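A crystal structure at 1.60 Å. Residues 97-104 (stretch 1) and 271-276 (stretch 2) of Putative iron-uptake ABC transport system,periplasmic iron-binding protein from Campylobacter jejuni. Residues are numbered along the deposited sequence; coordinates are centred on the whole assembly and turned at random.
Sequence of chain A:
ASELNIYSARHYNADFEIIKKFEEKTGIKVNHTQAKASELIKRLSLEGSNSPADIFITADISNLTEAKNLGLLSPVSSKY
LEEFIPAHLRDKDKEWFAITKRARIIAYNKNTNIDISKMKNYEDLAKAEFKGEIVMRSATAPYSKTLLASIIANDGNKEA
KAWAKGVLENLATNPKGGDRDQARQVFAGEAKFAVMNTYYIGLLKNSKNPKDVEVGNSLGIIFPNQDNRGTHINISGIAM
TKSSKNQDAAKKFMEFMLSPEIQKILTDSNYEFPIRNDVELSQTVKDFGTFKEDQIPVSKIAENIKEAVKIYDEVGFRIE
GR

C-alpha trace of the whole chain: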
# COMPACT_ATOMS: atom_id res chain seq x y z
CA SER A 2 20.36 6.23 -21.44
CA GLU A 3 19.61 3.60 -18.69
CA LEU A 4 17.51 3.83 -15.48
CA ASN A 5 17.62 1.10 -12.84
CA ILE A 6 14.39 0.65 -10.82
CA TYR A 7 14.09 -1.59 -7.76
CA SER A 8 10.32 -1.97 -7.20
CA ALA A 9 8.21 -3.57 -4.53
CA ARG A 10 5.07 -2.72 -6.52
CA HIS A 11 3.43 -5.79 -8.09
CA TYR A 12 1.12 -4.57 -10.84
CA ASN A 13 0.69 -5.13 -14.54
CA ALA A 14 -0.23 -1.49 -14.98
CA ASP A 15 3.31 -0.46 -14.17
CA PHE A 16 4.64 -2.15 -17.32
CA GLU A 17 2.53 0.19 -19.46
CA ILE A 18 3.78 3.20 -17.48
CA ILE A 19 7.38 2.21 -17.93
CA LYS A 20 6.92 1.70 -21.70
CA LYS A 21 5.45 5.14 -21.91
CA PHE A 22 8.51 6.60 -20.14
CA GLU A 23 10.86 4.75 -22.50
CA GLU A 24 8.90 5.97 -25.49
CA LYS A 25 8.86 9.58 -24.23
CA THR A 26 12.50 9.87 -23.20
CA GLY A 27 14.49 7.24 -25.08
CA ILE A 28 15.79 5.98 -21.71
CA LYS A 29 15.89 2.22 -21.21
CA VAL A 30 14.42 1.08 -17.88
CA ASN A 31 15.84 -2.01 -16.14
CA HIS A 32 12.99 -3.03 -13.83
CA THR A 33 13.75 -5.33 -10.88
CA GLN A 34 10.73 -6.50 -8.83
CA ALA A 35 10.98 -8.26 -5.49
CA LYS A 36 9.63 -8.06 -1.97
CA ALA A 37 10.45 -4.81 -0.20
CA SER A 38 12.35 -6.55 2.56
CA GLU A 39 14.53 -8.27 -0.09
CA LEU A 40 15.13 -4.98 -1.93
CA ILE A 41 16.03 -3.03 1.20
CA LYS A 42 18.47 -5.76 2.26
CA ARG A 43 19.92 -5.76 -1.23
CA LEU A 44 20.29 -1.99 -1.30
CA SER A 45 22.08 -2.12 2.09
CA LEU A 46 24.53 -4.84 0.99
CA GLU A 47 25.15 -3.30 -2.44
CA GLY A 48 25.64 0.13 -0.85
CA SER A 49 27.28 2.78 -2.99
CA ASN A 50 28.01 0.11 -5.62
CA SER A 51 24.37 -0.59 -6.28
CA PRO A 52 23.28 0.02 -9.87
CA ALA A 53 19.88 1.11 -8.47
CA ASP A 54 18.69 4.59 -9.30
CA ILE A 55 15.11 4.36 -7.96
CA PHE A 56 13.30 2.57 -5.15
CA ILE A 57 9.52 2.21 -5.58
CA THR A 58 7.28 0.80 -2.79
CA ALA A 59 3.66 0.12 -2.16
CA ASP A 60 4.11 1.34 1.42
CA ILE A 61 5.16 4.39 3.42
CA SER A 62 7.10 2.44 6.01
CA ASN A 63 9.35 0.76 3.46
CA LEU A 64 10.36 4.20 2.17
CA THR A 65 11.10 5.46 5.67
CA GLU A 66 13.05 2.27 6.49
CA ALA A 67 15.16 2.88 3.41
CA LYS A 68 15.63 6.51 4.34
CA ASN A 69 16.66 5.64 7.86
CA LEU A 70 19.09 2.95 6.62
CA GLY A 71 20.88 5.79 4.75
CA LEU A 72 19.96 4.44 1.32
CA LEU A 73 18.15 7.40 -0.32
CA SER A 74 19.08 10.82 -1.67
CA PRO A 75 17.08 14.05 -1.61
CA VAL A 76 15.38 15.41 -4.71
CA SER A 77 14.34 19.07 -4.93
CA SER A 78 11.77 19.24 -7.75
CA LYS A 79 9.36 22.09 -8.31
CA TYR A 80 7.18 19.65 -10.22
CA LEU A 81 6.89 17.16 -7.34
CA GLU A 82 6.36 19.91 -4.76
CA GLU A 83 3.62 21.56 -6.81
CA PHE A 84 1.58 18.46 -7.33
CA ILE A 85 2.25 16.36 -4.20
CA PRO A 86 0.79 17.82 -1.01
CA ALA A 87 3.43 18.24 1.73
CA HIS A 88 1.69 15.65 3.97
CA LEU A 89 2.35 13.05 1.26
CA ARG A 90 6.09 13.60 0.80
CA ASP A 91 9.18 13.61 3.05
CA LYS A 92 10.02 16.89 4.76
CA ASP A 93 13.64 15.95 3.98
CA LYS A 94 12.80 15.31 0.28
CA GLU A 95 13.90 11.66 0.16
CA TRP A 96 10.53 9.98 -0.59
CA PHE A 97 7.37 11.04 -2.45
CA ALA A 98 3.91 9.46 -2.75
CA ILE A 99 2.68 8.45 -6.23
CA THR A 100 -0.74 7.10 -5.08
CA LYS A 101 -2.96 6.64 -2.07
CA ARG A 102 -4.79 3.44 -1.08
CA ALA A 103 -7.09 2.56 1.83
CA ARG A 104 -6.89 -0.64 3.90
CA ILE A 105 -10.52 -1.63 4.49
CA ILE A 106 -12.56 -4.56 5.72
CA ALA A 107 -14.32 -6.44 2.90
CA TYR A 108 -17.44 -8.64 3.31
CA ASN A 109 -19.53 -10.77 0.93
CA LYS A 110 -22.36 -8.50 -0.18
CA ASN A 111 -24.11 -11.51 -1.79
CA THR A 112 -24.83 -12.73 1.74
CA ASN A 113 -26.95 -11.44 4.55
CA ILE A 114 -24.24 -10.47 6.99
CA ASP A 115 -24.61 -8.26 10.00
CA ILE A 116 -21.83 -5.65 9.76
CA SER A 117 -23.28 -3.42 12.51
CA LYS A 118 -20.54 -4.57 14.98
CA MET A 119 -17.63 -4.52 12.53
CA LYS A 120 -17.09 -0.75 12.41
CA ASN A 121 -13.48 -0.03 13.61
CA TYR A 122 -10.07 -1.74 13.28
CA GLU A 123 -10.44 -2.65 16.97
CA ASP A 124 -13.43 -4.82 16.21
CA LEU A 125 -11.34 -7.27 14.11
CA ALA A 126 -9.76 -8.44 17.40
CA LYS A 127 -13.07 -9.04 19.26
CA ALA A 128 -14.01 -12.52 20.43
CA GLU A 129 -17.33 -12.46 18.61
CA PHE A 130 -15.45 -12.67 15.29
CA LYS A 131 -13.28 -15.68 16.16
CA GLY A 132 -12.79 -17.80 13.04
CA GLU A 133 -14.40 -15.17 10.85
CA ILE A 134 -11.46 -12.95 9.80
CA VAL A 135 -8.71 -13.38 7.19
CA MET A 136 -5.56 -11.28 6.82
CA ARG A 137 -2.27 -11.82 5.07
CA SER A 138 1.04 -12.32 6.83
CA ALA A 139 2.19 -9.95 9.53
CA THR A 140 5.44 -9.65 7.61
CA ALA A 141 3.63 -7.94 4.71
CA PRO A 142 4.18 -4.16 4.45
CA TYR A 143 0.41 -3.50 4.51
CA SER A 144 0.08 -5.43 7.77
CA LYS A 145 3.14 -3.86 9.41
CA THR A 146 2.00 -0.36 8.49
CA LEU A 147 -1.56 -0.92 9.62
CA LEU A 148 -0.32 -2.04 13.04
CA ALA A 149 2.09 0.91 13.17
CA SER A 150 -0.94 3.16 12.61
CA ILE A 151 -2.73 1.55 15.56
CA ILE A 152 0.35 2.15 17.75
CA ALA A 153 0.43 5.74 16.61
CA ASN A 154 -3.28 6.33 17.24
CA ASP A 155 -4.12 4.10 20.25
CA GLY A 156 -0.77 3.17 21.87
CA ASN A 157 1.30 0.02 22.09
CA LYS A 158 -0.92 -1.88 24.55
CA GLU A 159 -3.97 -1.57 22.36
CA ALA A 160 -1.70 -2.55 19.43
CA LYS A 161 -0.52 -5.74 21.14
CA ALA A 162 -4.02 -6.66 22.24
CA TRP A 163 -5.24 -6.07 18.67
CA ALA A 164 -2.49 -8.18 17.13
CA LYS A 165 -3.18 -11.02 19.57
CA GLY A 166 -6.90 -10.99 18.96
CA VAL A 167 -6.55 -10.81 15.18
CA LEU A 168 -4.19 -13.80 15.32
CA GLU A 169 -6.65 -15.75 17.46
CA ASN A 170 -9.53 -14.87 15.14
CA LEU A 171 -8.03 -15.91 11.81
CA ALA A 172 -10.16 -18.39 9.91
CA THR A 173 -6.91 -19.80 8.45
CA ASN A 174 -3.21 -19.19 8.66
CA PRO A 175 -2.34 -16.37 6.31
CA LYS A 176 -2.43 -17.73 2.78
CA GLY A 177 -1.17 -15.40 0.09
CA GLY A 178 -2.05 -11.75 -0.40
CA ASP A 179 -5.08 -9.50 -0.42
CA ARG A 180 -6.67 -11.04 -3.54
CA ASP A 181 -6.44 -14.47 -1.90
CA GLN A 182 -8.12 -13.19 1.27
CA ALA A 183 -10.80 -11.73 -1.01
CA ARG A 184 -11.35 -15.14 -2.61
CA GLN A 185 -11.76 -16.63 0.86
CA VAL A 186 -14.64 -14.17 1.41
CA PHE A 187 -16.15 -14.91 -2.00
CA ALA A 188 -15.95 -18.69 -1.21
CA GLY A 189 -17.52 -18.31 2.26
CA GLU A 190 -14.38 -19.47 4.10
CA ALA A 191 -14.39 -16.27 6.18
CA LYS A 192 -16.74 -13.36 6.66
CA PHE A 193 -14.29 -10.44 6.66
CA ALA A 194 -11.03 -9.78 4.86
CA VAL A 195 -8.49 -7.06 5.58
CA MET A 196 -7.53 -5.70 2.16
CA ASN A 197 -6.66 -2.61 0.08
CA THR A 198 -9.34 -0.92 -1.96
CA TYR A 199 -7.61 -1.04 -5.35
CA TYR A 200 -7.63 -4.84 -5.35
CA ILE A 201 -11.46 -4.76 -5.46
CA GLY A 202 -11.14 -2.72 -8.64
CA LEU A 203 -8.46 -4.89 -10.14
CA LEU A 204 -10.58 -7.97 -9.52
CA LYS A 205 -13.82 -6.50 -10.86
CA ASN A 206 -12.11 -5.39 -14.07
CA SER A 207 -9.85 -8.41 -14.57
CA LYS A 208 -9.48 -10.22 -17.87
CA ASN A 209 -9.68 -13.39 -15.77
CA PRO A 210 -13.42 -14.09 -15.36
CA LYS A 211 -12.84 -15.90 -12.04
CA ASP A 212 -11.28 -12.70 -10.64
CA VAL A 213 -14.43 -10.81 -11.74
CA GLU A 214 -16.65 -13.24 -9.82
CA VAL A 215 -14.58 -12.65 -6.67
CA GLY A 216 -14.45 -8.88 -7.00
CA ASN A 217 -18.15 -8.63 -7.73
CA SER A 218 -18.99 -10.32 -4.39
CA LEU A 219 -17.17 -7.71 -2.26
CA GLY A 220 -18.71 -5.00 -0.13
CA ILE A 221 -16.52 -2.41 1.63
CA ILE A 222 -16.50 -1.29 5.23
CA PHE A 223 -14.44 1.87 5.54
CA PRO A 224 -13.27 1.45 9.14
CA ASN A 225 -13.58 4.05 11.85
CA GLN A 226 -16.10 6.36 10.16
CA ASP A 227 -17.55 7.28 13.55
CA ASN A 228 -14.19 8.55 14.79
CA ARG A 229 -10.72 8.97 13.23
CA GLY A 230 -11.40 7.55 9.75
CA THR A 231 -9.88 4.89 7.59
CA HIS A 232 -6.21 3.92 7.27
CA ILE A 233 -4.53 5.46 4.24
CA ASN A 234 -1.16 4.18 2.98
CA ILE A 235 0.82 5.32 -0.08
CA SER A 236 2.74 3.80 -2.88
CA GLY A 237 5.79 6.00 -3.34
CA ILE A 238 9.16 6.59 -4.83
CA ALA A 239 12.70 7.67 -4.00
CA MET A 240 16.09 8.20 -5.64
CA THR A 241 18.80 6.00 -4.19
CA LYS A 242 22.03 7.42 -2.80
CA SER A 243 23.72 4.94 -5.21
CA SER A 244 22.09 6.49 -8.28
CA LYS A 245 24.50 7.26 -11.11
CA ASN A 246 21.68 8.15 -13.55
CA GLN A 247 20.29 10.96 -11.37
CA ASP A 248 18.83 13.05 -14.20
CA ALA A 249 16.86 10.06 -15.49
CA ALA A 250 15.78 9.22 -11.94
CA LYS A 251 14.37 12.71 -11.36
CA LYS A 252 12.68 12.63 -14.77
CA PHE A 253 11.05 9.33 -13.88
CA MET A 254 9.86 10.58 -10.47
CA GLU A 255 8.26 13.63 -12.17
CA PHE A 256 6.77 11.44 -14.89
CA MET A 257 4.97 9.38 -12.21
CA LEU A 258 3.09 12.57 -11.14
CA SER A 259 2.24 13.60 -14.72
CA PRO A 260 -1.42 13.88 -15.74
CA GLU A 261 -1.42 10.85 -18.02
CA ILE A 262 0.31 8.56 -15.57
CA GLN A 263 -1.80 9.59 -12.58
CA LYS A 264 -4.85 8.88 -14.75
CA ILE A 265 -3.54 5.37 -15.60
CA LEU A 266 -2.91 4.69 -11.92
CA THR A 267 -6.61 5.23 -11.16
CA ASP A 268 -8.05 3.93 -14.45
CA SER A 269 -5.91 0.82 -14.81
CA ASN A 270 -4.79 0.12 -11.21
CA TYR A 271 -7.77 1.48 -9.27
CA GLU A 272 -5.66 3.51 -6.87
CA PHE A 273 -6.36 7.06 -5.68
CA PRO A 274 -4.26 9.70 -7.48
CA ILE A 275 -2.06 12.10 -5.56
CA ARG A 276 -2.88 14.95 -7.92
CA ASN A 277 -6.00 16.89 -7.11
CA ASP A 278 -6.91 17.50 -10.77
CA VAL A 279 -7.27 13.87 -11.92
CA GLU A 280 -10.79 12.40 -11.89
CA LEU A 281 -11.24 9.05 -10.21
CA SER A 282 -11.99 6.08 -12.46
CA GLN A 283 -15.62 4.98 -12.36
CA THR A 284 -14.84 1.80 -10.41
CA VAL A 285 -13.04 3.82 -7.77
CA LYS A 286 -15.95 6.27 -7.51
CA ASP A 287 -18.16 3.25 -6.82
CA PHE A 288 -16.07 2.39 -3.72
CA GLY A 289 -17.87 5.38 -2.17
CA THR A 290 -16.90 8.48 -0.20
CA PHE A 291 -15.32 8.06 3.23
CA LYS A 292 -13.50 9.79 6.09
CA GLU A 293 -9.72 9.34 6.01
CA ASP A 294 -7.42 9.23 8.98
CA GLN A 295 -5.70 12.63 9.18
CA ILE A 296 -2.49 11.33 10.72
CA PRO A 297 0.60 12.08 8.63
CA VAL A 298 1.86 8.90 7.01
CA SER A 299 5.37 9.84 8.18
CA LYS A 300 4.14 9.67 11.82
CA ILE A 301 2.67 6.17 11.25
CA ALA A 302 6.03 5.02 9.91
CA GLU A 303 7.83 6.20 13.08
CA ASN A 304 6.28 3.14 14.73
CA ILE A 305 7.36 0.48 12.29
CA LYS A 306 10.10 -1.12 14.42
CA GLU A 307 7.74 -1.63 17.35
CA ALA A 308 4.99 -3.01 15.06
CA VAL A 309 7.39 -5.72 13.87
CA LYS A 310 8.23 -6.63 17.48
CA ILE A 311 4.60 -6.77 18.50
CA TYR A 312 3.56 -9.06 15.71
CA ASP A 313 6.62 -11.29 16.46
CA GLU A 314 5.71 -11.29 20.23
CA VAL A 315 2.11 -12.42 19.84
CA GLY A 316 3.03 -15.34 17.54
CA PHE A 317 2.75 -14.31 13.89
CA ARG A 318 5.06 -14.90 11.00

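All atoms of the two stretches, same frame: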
# COMPACT_ATOMS: atom_id res chain seq x y z
N PHE A 97 8.51 10.26 -1.85
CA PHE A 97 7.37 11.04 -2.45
C PHE A 97 6.25 10.06 -2.80
O PHE A 97 6.50 9.02 -3.43
CB PHE A 97 7.83 11.69 -3.73
CG PHE A 97 8.94 12.67 -3.52
CD1 PHE A 97 10.26 12.20 -3.55
CD2 PHE A 97 8.70 14.01 -3.31
CE1 PHE A 97 11.34 13.08 -3.30
CE2 PHE A 97 9.80 14.90 -3.14
CZ PHE A 97 11.10 14.40 -3.09
N ALA A 98 5.01 10.36 -2.43
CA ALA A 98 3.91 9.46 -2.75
C ALA A 98 3.58 9.59 -4.24
O ALA A 98 3.61 10.73 -4.81
CB ALA A 98 2.68 9.79 -1.96
N ILE A 99 3.22 8.48 -4.86
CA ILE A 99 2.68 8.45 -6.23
C ILE A 99 1.19 8.10 -6.26
O ILE A 99 0.49 8.43 -7.22
CB ILE A 99 3.48 7.54 -7.17
CG1 ILE A 99 3.47 6.08 -6.74
CG2 ILE A 99 4.89 8.03 -7.24
CD1 ILE A 99 3.94 5.13 -7.83
N THR A 100 0.68 7.41 -5.24
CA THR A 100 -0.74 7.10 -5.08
C THR A 100 -1.10 7.01 -3.61
O THR A 100 -0.23 6.83 -2.76
CB THR A 100 -1.15 5.75 -5.70
OG1 THR A 100 -0.50 4.69 -4.98
CG2 THR A 100 -0.77 5.58 -7.10
N LYS A 101 -2.41 7.03 -3.33
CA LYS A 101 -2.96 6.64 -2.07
C LYS A 101 -3.81 5.38 -2.25
O LYS A 101 -4.35 5.09 -3.33
CB LYS A 101 -3.88 7.75 -1.46
CG LYS A 101 -3.11 8.96 -1.00
CD LYS A 101 -4.02 10.23 -0.95
CE LYS A 101 -4.96 10.20 0.24
NZ LYS A 101 -5.96 11.37 0.18
N ARG A 102 -3.92 4.63 -1.17
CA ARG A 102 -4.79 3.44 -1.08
C ARG A 102 -5.33 3.33 0.34
O ARG A 102 -4.74 3.82 1.25
CB ARG A 102 -4.02 2.18 -1.53
CG ARG A 102 -2.70 1.95 -0.77
CD ARG A 102 -1.44 2.49 -1.52
NE ARG A 102 -1.24 1.84 -2.80
CZ ARG A 102 -0.85 0.58 -3.02
NH1 ARG A 102 -0.58 -0.23 -2.01
NH2 ARG A 102 -0.67 0.14 -4.25
N ALA A 103 -6.47 2.69 0.53
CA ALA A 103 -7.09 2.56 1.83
C ALA A 103 -7.17 1.06 2.19
O ALA A 103 -7.53 0.25 1.33
CB ALA A 103 -8.49 3.18 1.81
N ARG A 104 -6.83 0.72 3.44
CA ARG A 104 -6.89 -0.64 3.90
C ARG A 104 -8.23 -0.78 4.65
O ARG A 104 -8.44 -0.21 5.74
CB ARG A 104 -5.68 -1.01 4.76
CG ARG A 104 -5.53 -2.51 4.93
CD ARG A 104 -4.12 -2.91 5.10
NE ARG A 104 -3.92 -4.36 5.04
CZ ARG A 104 -3.87 -5.08 3.91
NH1 ARG A 104 -4.06 -4.50 2.75
NH2 ARG A 104 -3.68 -6.40 3.93
N TYR A 271 -6.73 1.24 -10.24
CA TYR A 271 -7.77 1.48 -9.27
C TYR A 271 -7.31 2.09 -7.96
O TYR A 271 -8.02 2.00 -6.99
CB TYR A 271 -8.62 0.20 -9.10
CG TYR A 271 -9.07 -0.25 -10.49
CD1 TYR A 271 -10.06 0.45 -11.17
CD2 TYR A 271 -8.39 -1.23 -11.18
CE1 TYR A 271 -10.39 0.11 -12.45
CE2 TYR A 271 -8.74 -1.60 -12.44
CZ TYR A 271 -9.74 -0.92 -13.08
OH TYR A 271 -10.08 -1.22 -14.39
N GLU A 272 -6.18 2.79 -8.02
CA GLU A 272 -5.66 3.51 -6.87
C GLU A 272 -6.20 4.92 -6.87
O GLU A 272 -6.82 5.35 -7.84
CB GLU A 272 -4.14 3.51 -6.86
CG GLU A 272 -3.52 2.12 -6.77
CD GLU A 272 -2.01 2.13 -6.91
OE1 GLU A 272 -1.53 1.98 -8.05
OE2 GLU A 272 -1.34 2.30 -5.87
N PHE A 273 -6.01 5.62 -5.76
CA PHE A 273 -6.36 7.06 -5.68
C PHE A 273 -5.16 7.88 -6.14
O PHE A 273 -4.04 7.73 -5.63
CB PHE A 273 -6.73 7.47 -4.24
CG PHE A 273 -7.89 6.70 -3.66
CD1 PHE A 273 -7.68 5.82 -2.63
CD2 PHE A 273 -9.18 6.92 -4.08
CE1 PHE A 273 -8.77 5.09 -2.09
CE2 PHE A 273 -10.25 6.20 -3.54
CZ PHE A 273 -10.01 5.31 -2.54
N PRO A 274 -5.36 8.81 -7.08
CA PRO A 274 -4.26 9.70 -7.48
C PRO A 274 -3.81 10.61 -6.36
O PRO A 274 -4.60 10.99 -5.48
CB PRO A 274 -4.89 10.58 -8.57
CG PRO A 274 -6.36 10.54 -8.26
CD PRO A 274 -6.63 9.16 -7.74
N ILE A 275 -2.55 11.04 -6.44
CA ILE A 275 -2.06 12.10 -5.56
C ILE A 275 -2.52 13.45 -6.08
O ILE A 275 -2.91 14.30 -5.28
CB ILE A 275 -0.54 12.03 -5.47
CG1 ILE A 275 -0.16 10.73 -4.80
CG2 ILE A 275 0.04 13.25 -4.74
CD1 ILE A 275 -0.55 10.58 -3.37
N ARG A 276 -2.50 13.65 -7.37
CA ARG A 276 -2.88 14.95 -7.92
C ARG A 276 -4.34 15.20 -7.66
O ARG A 276 -5.17 14.28 -7.79
CB ARG A 276 -2.66 14.98 -9.43
CG ARG A 276 -1.29 14.89 -9.94
CD ARG A 276 -1.22 14.92 -11.45
NE ARG A 276 -1.62 16.24 -11.98
CZ ARG A 276 -0.83 17.10 -12.63
NH1 ARG A 276 0.45 16.84 -12.85
NH2 ARG A 276 -1.37 18.25 -13.07

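This contact is a short antiparallel β pairing between segments far apart in the sequence, anchored by one pair of backbone hydrogen bonds and reinforced by the buried carboxylate of E272, which binds T100 and R102, and by apolar packing of I275 and F273. The centre is K101 opposite F273, whose CA atoms lie 5.0 Å apart. K101 N donates to F273 O at 2.9 Å, nearly straight at 169°, and F273 N donates to K101 O at 3.0 Å, so each residue satisfies both of its inward-facing polar backbone atoms.

The side chains of these two residues leave the same face of the sheet, with K101 CB and F273 CB 4.0 Å apart. Lysine suits this partly exposed position because its aliphatic part can lie against apolar neighbours, K101 CG coming within 3.8 Å of I275 CD1, while its charged end leads away. The F273 ring presents its edge to the first strand and reaches A103, with F273 CE1 4.4 Å from A103 CB; the small alanine side chain makes only a light apolar contact there.

E272 points toward the first strand, and its OE2 gathers T100 and R102. T100 OG1 donates to E272 OE2 at 2.7 Å, and R102 forms a salt bridge to the same oxygen, with R102 NH2 at 2.8 Å from E272 OE2 and R102 NE at 3.1 Å. The carboxylate oxygen lies near the guanidinium plane, at its edge, where the N–H groups point. A negative charge in this buried setting is thus balanced by arginine and further stabilised by the hydrogen bond from the threonine hydroxyl.

Beyond the paired residues, I275 packs where the first stretch turns its corner at I99. I275 CD1 lies 3.6 Å from A98 CB, and I275 CG1 comes within 3.3 Å of I99 C, so the CG1–CD1 arm of the isoleucine covers backbone as well as side chain.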